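Local structure of acyl-coa oxidase (Arabidopsis thaliana, 1W07) at residues Asn586-Leu589 and Arg590-Thr594; Asn575-Thr578 and Pro579-Ser583; Leu561-Leu564 and His565-Gly569; Asp481-Leu484 and Glu485-Ala489. The protein catalyses the FAD-dependent desaturation of long- and medium-chain acyl-CoAs to 2-trans-enoyl-CoAs, with oxygen converted to hydrogen peroxide, in peroxisomal beta-oxidation. The protein carries 1 engineered substitution. All coordinates share one frame; numbering follows the deposited sequence.

Overall arrangement
All four contacts lie in the C-terminal helical region of the oxidase. Contact 3, at the end of helix 548-566, touches each of the others: its centre is about 13 Å from those of contacts 1 and 4 and about 11 Å from that of contact 2. Contacts 1 and 2 share helix 579-596, contact 2 at its start and contact 1 further along. Contact 4, on helix 480-503, meets contact 2 through A486 and I577 but does not touch contact 1. The FAD site is approached by contacts 1 and 3: the side chains of Y593 and Y562 are about 12 and 14 Å from a bound FAD, and about 8 and 7 Å from that of FAD-binding R333.

Contact 1: Asn586-Leu589 and Arg590-Thr594; sequences NDQL and RSLYT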
loop_
_atom_site.group_PDB
_atom_site.type_symbol
_atom_site.label_atom_id
_atom_site.label_comp_id
_atom_site.label_asym_id
_atom_site.label_seq_id
_atom_site.Cartn_x
_atom_site.Cartn_y
_atom_site.Cartn_z
ATOM N N ASN B 586 7.895 -0.696 -26.363
ATOM C CA ASN B 586 6.548 -0.430 -25.875
ATOM C C ASN B 586 5.508 -1.101 -26.775
ATOM O O ASN B 586 4.504 -1.617 -26.280
ATOM C CB ASN B 586 6.292 1.080 -25.815
ATOM C CG ASN B 586 5.085 1.436 -24.961
ATOM O OD1 ASN B 586 5.016 1.072 -23.787
ATOM N ND2 ASN B 586 4.130 2.152 -25.546
ATOM N N ASP B 587 5.732 -1.087 -28.092
ATOM C CA ASP B 587 4.799 -1.726 -29.032
ATOM C C ASP B 587 4.812 -3.234 -28.790
ATOM O O ASP B 587 3.767 -3.887 -28.793
ATOM C CB ASP B 587 5.191 -1.460 -30.495
ATOM C CG ASP B 587 5.121 0.005 -30.872
ATOM O OD1 ASP B 587 4.231 0.725 -30.364
ATOM O OD2 ASP B 587 5.943 0.439 -31.712
ATOM N N GLN B 588 6.002 -3.788 -28.585
ATOM C CA GLN B 588 6.122 -5.217 -28.331
ATOM C C GLN B 588 5.419 -5.582 -27.024
ATOM O O GLN B 588 4.741 -6.617 -26.933
ATOM C CB GLN B 588 7.590 -5.618 -28.259
ATOM C CG GLN B 588 7.808 -7.121 -28.170
ATOM C CD GLN B 588 7.127 -7.888 -29.304
ATOM O OE1 GLN B 588 6.138 -8.595 -29.091
ATOM N NE2 GLN B 588 7.663 -7.758 -30.511
ATOM N N LEU B 589 5.585 -4.734 -26.012
ATOM C CA LEU B 589 4.953 -4.951 -24.717
ATOM C C LEU B 589 3.433 -4.993 -24.906
ATOM O O LEU B 589 2.767 -5.884 -24.390
ATOM C CB LEU B 589 5.342 -3.826 -23.742
ATOM C CG LEU B 589 4.751 -3.915 -22.325
ATOM C CD1 LEU B 589 5.163 -5.230 -21.661
ATOM C CD2 LEU B 589 5.222 -2.712 -21.507
ATOM N N ARG B 590 2.897 -4.037 -25.659
ATOM C CA ARG B 590 1.457 -3.950 -25.937
ATOM C C ARG B 590 0.957 -5.249 -26.590
ATOM O O ARG B 590 -0.035 -5.858 -26.158
ATOM C CB ARG B 590 1.195 -2.777 -26.880
ATOM C CG ARG B 590 -0.134 -2.076 -26.670
ATOM C CD ARG B 590 -0.526 -1.253 -27.888
ATOM N NE ARG B 590 0.613 -0.521 -28.445
ATOM C CZ ARG B 590 1.225 0.492 -27.841
ATOM N NH1 ARG B 590 0.811 0.908 -26.649
ATOM N NH2 ARG B 590 2.267 1.074 -28.418
ATOM N N SER B 591 1.651 -5.669 -27.641
ATOM C CA SER B 591 1.310 -6.885 -28.344
ATOM C C SER B 591 1.337 -8.097 -27.408
ATOM O O SER B 591 0.469 -8.964 -27.496
ATOM C CB SER B 591 2.273 -7.097 -29.506
ATOM O OG SER B 591 2.156 -8.423 -29.998
ATOM N N LEU B 592 2.326 -8.164 -26.516
ATOM C CA LEU B 592 2.429 -9.285 -25.571
ATOM C C LEU B 592 1.230 -9.300 -24.624
ATOM O O LEU B 592 0.785 -10.363 -24.189
ATOM C CB LEU B 592 3.741 -9.208 -24.769
ATOM C CG LEU B 592 5.039 -9.463 -25.550
ATOM C CD1 LEU B 592 6.237 -9.177 -24.672
ATOM C CD2 LEU B 592 5.086 -10.898 -26.027
ATOM N N TYR B 593 0.702 -8.128 -24.292
ATOM C CA TYR B 593 -0.464 -8.081 -23.421
ATOM C C TYR B 593 -1.638 -8.754 -24.152
ATOM O O TYR B 593 -2.315 -9.632 -23.599
ATOM C CB TYR B 593 -0.827 -6.638 -23.080
ATOM C CG TYR B 593 0.144 -5.938 -22.130
ATOM C CD1 TYR B 593 0.956 -6.655 -21.251
ATOM C CD2 TYR B 593 0.191 -4.548 -22.064
ATOM C CE1 TYR B 593 1.799 -5.999 -20.319
ATOM C CE2 TYR B 593 1.015 -3.875 -21.145
ATOM C CZ TYR B 593 1.814 -4.605 -20.275
ATOM O OH TYR B 593 2.604 -3.922 -19.362
ATOM N N THR B 594 -1.870 -8.339 -25.398
ATOM C CA THR B 594 -2.939 -8.896 -26.221
ATOM C C THR B 594 -2.796 -10.403 -26.367
ATOM O O THR B 594 -3.790 -11.115 -26.435
ATOM C CB THR B 594 -2.934 -8.246 -27.604
ATOM O OG1 THR B 594 -3.191 -6.846 -27.449
ATOM C CG2 THR B 594 -4.007 -8.875 -28.528
#
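D587 and R590, one helical turn apart, are joined by a salt bridge in which NH2 of R590 reaches OD1 of D587 at 2.8 Å. The oxygen offers its anti lone pair, and it lies close to the guanidinium plane, but the bond is bent (139° at the hydrogen) and the carboxylate is turned well away from coplanarity. A bend at chi3 of R590 (-42°) folds the guanidinium back along the helix, placing one of its faces over N586 O. The N586 amide stands nearly upright to that guanidinium, with ND2 3.6 Å from NH2. These two donors are not partners of one another; D518 of the second subunit accepts from N586 ND2 and forms a salt bridge with R590 NH1. Helix 579-596 pairs side chains at i to i+3 (D587 with R590) and i to i+4 (L589 with Y593), one flank serving the dimer interface and another facing helix 328-363. On the inner flank L589 has CG anti to its backbone N (chi1 -180°), which brings its branch point to 3.6 Å from CZ of Y593, while CD2 lies 3.6 Å from the Y593 OH. Nearer its root, the Y593 ring carries L589 O over one face. The hydroxyl is hydrogen-bonded to N332 of helix 328-363, and a phenylalanine here would probably leave N332 OD1 without that partner and thin the contact with the L589 methyls.

Contact 2: Asn575-Thr578 and Pro579-Ser583; sequences NCIT and PKQAS
With chi1 at -163°, T578 sends OG1 anti to its own N and leaves CG2 in the crowded position between N and carbonyl carbon, while Q581, with CG beside its N (chi1 -60°) and an extended chain, reaches back across it. The T578 methyl therefore faces the first turn of helix 579-596, 3.2 Å from Q581 N and 3.3 Å from Q581 CG. Beyond that methyl, OE1 of Q581 accepts from T578 N at 3.0 Å, the donor tilted out of the amide carbonyl plane. Only the N3-to-N-cap half of a capping box is present, for the threonine hydroxyl makes no capping bond in return. A water stands in on that side, 2.7 Å from T578 OG1 and accepting from K580 N at 2.9 Å. The first helical bond, A582 N to T578 O at 2.9 Å, fixes the turn from the backbone. NE2 of Q581 is bound by the carbonyls of S469 and V471, so the whole amide is used. Just upstream, the C576-C467 disulfide and a backbone bond to S469 tie the 575-578 loop to the same segment, around C467-V471. I577 packs on F571 and L572 of helix 568-572 and on A486 of helix 480-503, whereas P579 meets N575 of the second subunit.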
loop_
_atom_site.group_PDB
_atom_site.type_symbol
_atom_site.label_atom_id
_atom_site.label_comp_id
_atom_site.label_asym_id
_atom_site.label_seq_id
_atom_site.Cartn_x
_atom_site.Cartn_y
_atom_site.Cartn_z
ATOM N N ASN B 575 22.877 5.433 -24.161
ATOM C CA ASN B 575 23.064 5.712 -25.582
ATOM C C ASN B 575 23.140 4.412 -26.373
ATOM O O ASN B 575 23.422 4.409 -27.570
ATOM C CB ASN B 575 24.326 6.549 -25.815
ATOM C CG ASN B 575 24.273 7.892 -25.108
ATOM O OD1 ASN B 575 23.313 8.651 -25.265
ATOM N ND2 ASN B 575 25.305 8.194 -24.327
ATOM N N CYS B 576 22.884 3.302 -25.692
ATOM C CA CYS B 576 22.895 1.983 -26.316
ATOM C C CYS B 576 21.461 1.702 -26.787
ATOM O O CYS B 576 21.213 0.782 -27.561
ATOM C CB CYS B 576 23.376 0.954 -25.286
ATOM S SG CYS B 576 23.418 -0.811 -25.748
ATOM N N ILE B 577 20.530 2.528 -26.315
ATOM C CA ILE B 577 19.114 2.439 -26.674
ATOM C C ILE B 577 18.640 3.835 -27.055
ATOM O O ILE B 577 18.886 4.793 -26.330
ATOM C CB ILE B 577 18.252 1.940 -25.490
ATOM C CG1 ILE B 577 18.576 0.481 -25.188
ATOM C CG2 ILE B 577 16.770 2.080 -25.817
ATOM C CD1 ILE B 577 17.835 -0.071 -24.000
ATOM N N THR B 578 17.960 3.946 -28.192
ATOM C CA THR B 578 17.462 5.236 -28.656
ATOM C C THR B 578 15.961 5.361 -28.373
ATOM O O THR B 578 15.281 4.362 -28.122
ATOM C CB THR B 578 17.707 5.402 -30.175
ATOM O OG1 THR B 578 17.594 6.782 -30.539
ATOM C CG2 THR B 578 16.688 4.614 -30.963
ATOM N N PRO B 579 15.429 6.589 -28.382
ATOM C CA PRO B 579 14.000 6.768 -28.119
ATOM C C PRO B 579 13.124 5.950 -29.064
ATOM O O PRO B 579 12.065 5.466 -28.676
ATOM C CB PRO B 579 13.809 8.266 -28.302
ATOM C CG PRO B 579 15.089 8.811 -27.777
ATOM C CD PRO B 579 16.127 7.888 -28.377
ATOM N N LYS B 580 13.568 5.799 -30.303
ATOM C CA LYS B 580 12.811 5.044 -31.291
ATOM C C LYS B 580 12.778 3.563 -30.935
ATOM O O LYS B 580 11.750 2.904 -31.063
ATOM C CB LYS B 580 13.425 5.230 -32.683
ATOM C CG LYS B 580 12.623 4.571 -33.789
ATOM C CD LYS B 580 13.385 4.586 -35.111
ATOM C CE LYS B 580 12.735 3.644 -36.121
ATOM N NZ LYS B 580 13.620 3.375 -37.296
ATOM N N GLN B 581 13.910 3.035 -30.485
ATOM C CA GLN B 581 13.959 1.631 -30.117
ATOM C C GLN B 581 13.148 1.425 -28.840
ATOM O O GLN B 581 12.634 0.330 -28.591
ATOM C CB GLN B 581 15.405 1.184 -29.895
ATOM C CG GLN B 581 16.303 1.354 -31.120
ATOM C CD GLN B 581 17.762 1.050 -30.816
ATOM O OE1 GLN B 581 18.303 1.499 -29.804
ATOM N NE2 GLN B 581 18.410 0.306 -31.704
ATOM N N ALA B 582 13.030 2.483 -28.039
ATOM C CA ALA B 582 12.286 2.427 -26.786
ATOM C C ALA B 582 10.804 2.344 -27.106
ATOM O O ALA B 582 10.050 1.647 -26.432
ATOM C CB ALA B 582 12.583 3.663 -25.939
ATOM N N SER B 583 10.403 3.059 -28.151
ATOM C CA SER B 583 9.021 3.072 -28.589
ATOM C C SER B 583 8.668 1.711 -29.194
ATOM O O SER B 583 7.516 1.281 -29.149
ATOM C CB SER B 583 8.814 4.190 -29.615
ATOM O OG SER B 583 7.437 4.448 -29.821
HETATM O O HOH W 1 15.284 7.647 -31.698
#

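Contact 3: Leu561-Leu564 and His565-Gly569; sequences LYLL and HKHLG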
loop_
_atom_site.group_PDB
_atom_site.type_symbol
_atom_site.label_atom_id
_atom_site.label_comp_id
_atom_site.label_asym_id
_atom_site.label_seq_id
_atom_site.Cartn_x
_atom_site.Cartn_y
_atom_site.Cartn_z
ATOM N N LEU B 561 10.444 -6.085 -20.636
ATOM C CA LEU B 561 10.019 -4.885 -21.345
ATOM C C LEU B 561 9.263 -3.920 -20.446
ATOM O O LEU B 561 9.293 -2.709 -20.670
ATOM C CB LEU B 561 9.160 -5.255 -22.554
ATOM C CG LEU B 561 9.851 -6.107 -23.627
ATOM C CD1 LEU B 561 8.894 -6.379 -24.786
ATOM C CD2 LEU B 561 11.091 -5.373 -24.112
ATOM N N TYR B 562 8.579 -4.445 -19.430
ATOM C CA TYR B 562 7.855 -3.588 -18.504
ATOM C C TYR B 562 8.847 -2.787 -17.671
ATOM O O TYR B 562 8.668 -1.589 -17.459
ATOM C CB TYR B 562 6.971 -4.421 -17.572
ATOM C CG TYR B 562 6.286 -3.570 -16.534
ATOM C CD1 TYR B 562 5.250 -2.713 -16.894
ATOM C CD2 TYR B 562 6.697 -3.590 -15.202
ATOM C CE1 TYR B 562 4.639 -1.895 -15.962
ATOM C CE2 TYR B 562 6.087 -2.777 -14.252
ATOM C CZ TYR B 562 5.060 -1.932 -14.644
ATOM O OH TYR B 562 4.446 -1.105 -13.731
ATOM N N LEU B 563 9.891 -3.456 -17.191
ATOM C CA LEU B 563 10.907 -2.781 -16.379
ATOM C C LEU B 563 11.689 -1.791 -17.237
ATOM O O LEU B 563 12.053 -0.706 -16.776
ATOM C CB LEU B 563 11.864 -3.800 -15.752
ATOM C CG LEU B 563 11.341 -4.685 -14.601
ATOM C CD1 LEU B 563 12.458 -5.609 -14.122
ATOM C CD2 LEU B 563 10.855 -3.810 -13.450
ATOM N N LEU B 564 11.947 -2.152 -18.490
ATOM C CA LEU B 564 12.664 -1.247 -19.377
ATOM C C LEU B 564 11.865 0.050 -19.502
ATOM O O LEU B 564 12.410 1.148 -19.419
ATOM C CB LEU B 564 12.845 -1.902 -20.746
ATOM C CG LEU B 564 13.851 -1.222 -21.695
ATOM C CD1 LEU B 564 14.400 -2.232 -22.673
ATOM C CD2 LEU B 564 13.172 -0.100 -22.428
ATOM N N HIS B 565 10.561 -0.082 -19.693
ATOM C CA HIS B 565 9.694 1.078 -19.815
ATOM C C HIS B 565 9.618 1.860 -18.505
ATOM O O HIS B 565 9.739 3.092 -18.492
ATOM C CB HIS B 565 8.294 0.634 -20.255
ATOM C CG HIS B 565 7.317 1.755 -20.403
ATOM N ND1 HIS B 565 6.621 2.282 -19.337
ATOM C CD2 HIS B 565 6.920 2.451 -21.495
ATOM C CE1 HIS B 565 5.829 3.248 -19.766
ATOM N NE2 HIS B 565 5.993 3.373 -21.072
ATOM N N LYS B 566 9.428 1.148 -17.398
ATOM C CA LYS B 566 9.334 1.790 -16.087
ATOM C C LYS B 566 10.609 2.551 -15.714
ATOM O O LYS B 566 10.550 3.599 -15.073
ATOM C CB LYS B 566 9.022 0.728 -15.025
ATOM C CG LYS B 566 8.939 1.268 -13.601
ATOM C CD LYS B 566 8.525 0.162 -12.630
ATOM C CE LYS B 566 8.567 0.624 -11.174
ATOM N NZ LYS B 566 7.744 1.839 -10.931
ATOM N N HIS B 567 11.759 2.027 -16.121
ATOM C CA HIS B 567 13.044 2.664 -15.818
ATOM C C HIS B 567 13.696 3.168 -17.100
ATOM O O HIS B 567 14.919 3.221 -17.199
ATOM C CB HIS B 567 13.971 1.657 -15.142
ATOM C CG HIS B 567 13.475 1.184 -13.808
ATOM N ND1 HIS B 567 13.434 1.999 -12.697
ATOM C CD2 HIS B 567 12.977 -0.011 -13.414
ATOM C CE1 HIS B 567 12.929 1.328 -11.678
ATOM N NE2 HIS B 567 12.645 0.105 -12.085
ATOM N N LEU B 568 12.863 3.532 -18.069
ATOM C CA LEU B 568 13.314 4.027 -19.366
ATOM C C LEU B 568 14.497 4.999 -19.256
ATOM O O LEU B 568 15.478 4.875 -19.994
ATOM C CB LEU B 568 12.143 4.702 -20.106
ATOM C CG LEU B 568 12.421 5.222 -21.531
ATOM C CD1 LEU B 568 12.827 4.057 -22.413
ATOM C CD2 LEU B 568 11.191 5.920 -22.111
ATOM N N GLY B 569 14.399 5.952 -18.333
ATOM C CA GLY B 569 15.461 6.925 -18.136
ATOM C C GLY B 569 16.836 6.298 -17.969
ATOM O O GLY B 569 17.824 6.834 -18.478
HETATM O O HOH W 2 6.419 0.318 -17.419
HETATM O O HOH W 3 4.598 0.781 -10.909
#
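L564 and L568 meet through their methyls, CD2 to CD1 at 4.2 Å, on the packed flank of a helix that is about to break, where L563 and L564 are buried. The tighter hold is in the backbone: H567 N donates to L563 O at 2.8 Å, closing the last turn of helix 548-566, and the same oxygen lies 3.5 Å from CB of H567. H567 then leaves helical geometry (phi -113°) and becomes the N-cap of helix 568-572, so one residue both ends one helix and precedes the next. The solvent side belongs to exposed K566, whose CD approaches CE2 of Y562 obliquely at 4.1 Å; the tyrosine stands at the border. Two waters take part here. Y562 O takes two donors, K566 N at 2.8 Å and a water at 2.9 Å, and that water also bonds H565 ND1. The polar ends of Y562 and K566 are linked through another water by two weak bonds. Around this bend, Y562 also packs on Y593 of helix 579-596 and on N332 and P336 of helix 328-363; L563 enters the interior against F487 of helix 480-503 and Q528 of helix 516-538; H565 packs on E521, and L568 on G569, of the second subunit.

Contact 4: Asp481-Leu484 and Glu485-Ala489; sequences DVVL and EAFEA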
loop_
_atom_site.group_PDB
_atom_site.type_symbol
_atom_site.label_atom_id
_atom_site.label_comp_id
_atom_site.label_asym_id
_atom_site.label_seq_id
_atom_site.Cartn_x
_atom_site.Cartn_y
_atom_site.Cartn_z
ATOM N N ASP B 481 19.445 -12.063 -26.230
ATOM C CA ASP B 481 20.712 -11.338 -26.233
ATOM C C ASP B 481 20.502 -9.824 -26.289
ATOM O O ASP B 481 21.288 -9.053 -25.740
ATOM C CB ASP B 481 21.570 -11.786 -27.423
ATOM C CG ASP B 481 21.970 -13.237 -27.328
ATOM O OD1 ASP B 481 22.568 -13.606 -26.297
ATOM O OD2 ASP B 481 21.693 -14.010 -28.269
ATOM N N VAL B 482 19.438 -9.406 -26.961
ATOM C CA VAL B 482 19.148 -7.984 -27.077
ATOM C C VAL B 482 18.684 -7.450 -25.715
ATOM O O VAL B 482 19.046 -6.338 -25.294
ATOM C CB VAL B 482 18.043 -7.725 -28.129
ATOM C CG1 VAL B 482 17.633 -6.283 -28.088
ATOM C CG2 VAL B 482 18.553 -8.094 -29.540
ATOM N N VAL B 483 17.885 -8.250 -25.021
ATOM C CA VAL B 483 17.381 -7.853 -23.720
ATOM C C VAL B 483 18.504 -7.865 -22.696
ATOM O O VAL B 483 18.697 -6.888 -21.985
ATOM C CB VAL B 483 16.237 -8.794 -23.270
ATOM C CG1 VAL B 483 15.825 -8.473 -21.830
ATOM C CG2 VAL B 483 15.053 -8.628 -24.210
ATOM N N LEU B 484 19.253 -8.959 -22.635
ATOM C CA LEU B 484 20.343 -9.070 -21.678
ATOM C C LEU B 484 21.354 -7.954 -21.845
ATOM O O LEU B 484 21.790 -7.351 -20.862
ATOM C CB LEU B 484 21.046 -10.424 -21.800
ATOM C CG LEU B 484 20.340 -11.619 -21.162
ATOM C CD1 LEU B 484 21.111 -12.893 -21.456
ATOM C CD2 LEU B 484 20.239 -11.401 -19.662
ATOM N N GLU B 485 21.733 -7.681 -23.089
ATOM C CA GLU B 485 22.699 -6.626 -23.374
ATOM C C GLU B 485 22.197 -5.297 -22.833
ATOM O O GLU B 485 22.936 -4.558 -22.188
ATOM C CB GLU B 485 22.935 -6.508 -24.882
ATOM C CG GLU B 485 23.890 -5.392 -25.263
ATOM C CD GLU B 485 24.025 -5.230 -26.763
ATOM O OE1 GLU B 485 22.995 -4.994 -27.436
ATOM O OE2 GLU B 485 25.160 -5.335 -27.269
ATOM N N ALA B 486 20.935 -4.995 -23.105
ATOM C CA ALA B 486 20.342 -3.752 -22.630
ATOM C C ALA B 486 20.383 -3.639 -21.106
ATOM O O ALA B 486 20.796 -2.607 -20.576
ATOM C CB ALA B 486 18.915 -3.648 -23.111
ATOM N N PHE B 487 19.953 -4.685 -20.398
ATOM C CA PHE B 487 19.954 -4.657 -18.928
ATOM C C PHE B 487 21.357 -4.669 -18.312
ATOM O O PHE B 487 21.588 -4.031 -17.287
ATOM C CB PHE B 487 19.143 -5.826 -18.358
ATOM C CG PHE B 487 17.661 -5.561 -18.285
ATOM C CD1 PHE B 487 16.885 -5.519 -19.440
ATOM C CD2 PHE B 487 17.048 -5.325 -17.058
ATOM C CE1 PHE B 487 15.523 -5.242 -19.373
ATOM C CE2 PHE B 487 15.690 -5.051 -16.977
ATOM C CZ PHE B 487 14.924 -5.007 -18.140
ATOM N N GLU B 488 22.287 -5.398 -18.921
ATOM C CA GLU B 488 23.654 -5.453 -18.400
ATOM C C GLU B 488 24.306 -4.086 -18.564
ATOM O O GLU B 488 24.920 -3.567 -17.637
ATOM C CB GLU B 488 24.481 -6.523 -19.125
ATOM C CG GLU B 488 23.972 -7.947 -18.948
ATOM C CD GLU B 488 24.840 -8.969 -19.655
ATOM O OE1 GLU B 488 25.442 -8.615 -20.688
ATOM O OE2 GLU B 488 24.907 -10.128 -19.196
ATOM N N ALA B 489 24.157 -3.499 -19.744
ATOM C CA ALA B 489 24.718 -2.178 -20.009
ATOM C C ALA B 489 24.140 -1.126 -19.064
ATOM O O ALA B 489 24.868 -0.320 -18.486
ATOM C CB ALA B 489 24.442 -1.777 -21.449
HETATM O O HOH W 4 20.304 -4.342 -27.026
#
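V483 and F487 stand side by side and project in the same direction from neighbouring turns, with CG1 of the valine 3.9 Å from CD1 of the ring. The ring also turns its edge to the V483 carbonyl, whose oxygen lies 3.4 Å from CD1 and at the same time accepts from F487 N at 3.0 Å in a nearly straight bond. The other helical pairs are of unequal quality. E488 N to L484 O is short, 2.8 Å, and approaches nearly head-on, whereas A486 N reaches V482 O at 3.2 Å from above the carbonyl plane. V482 O has a second donor: a water gives one hydrogen to it at 2.9 Å and the other to E485 OE1 at 2.8 Å. The extended E485 side chain, its CG anti to the backbone N (chi1 178°), lets the carboxylate reach this water. D481 O is met by E485 N, while D481 N finds its acceptor in N479 OD1. Both carboxylate oxygens of E488 are hydrogen-bonded outside this turn, and OE1 has a long, weak ion pair with R460. The F487 ring meets F571 edge-to-face and packs on L529, V532 and L563, so an alanine in its place would probably open a gap among these side chains and leave F571 without its ring partner. The pattern is that of an amphipathic helix, with D481 and E485 on the more exposed side and V483, A486 and F487 buried in the C-terminal helical bundle that acyl-CoA oxidases carry beyond the acyl-CoA dehydrogenase core.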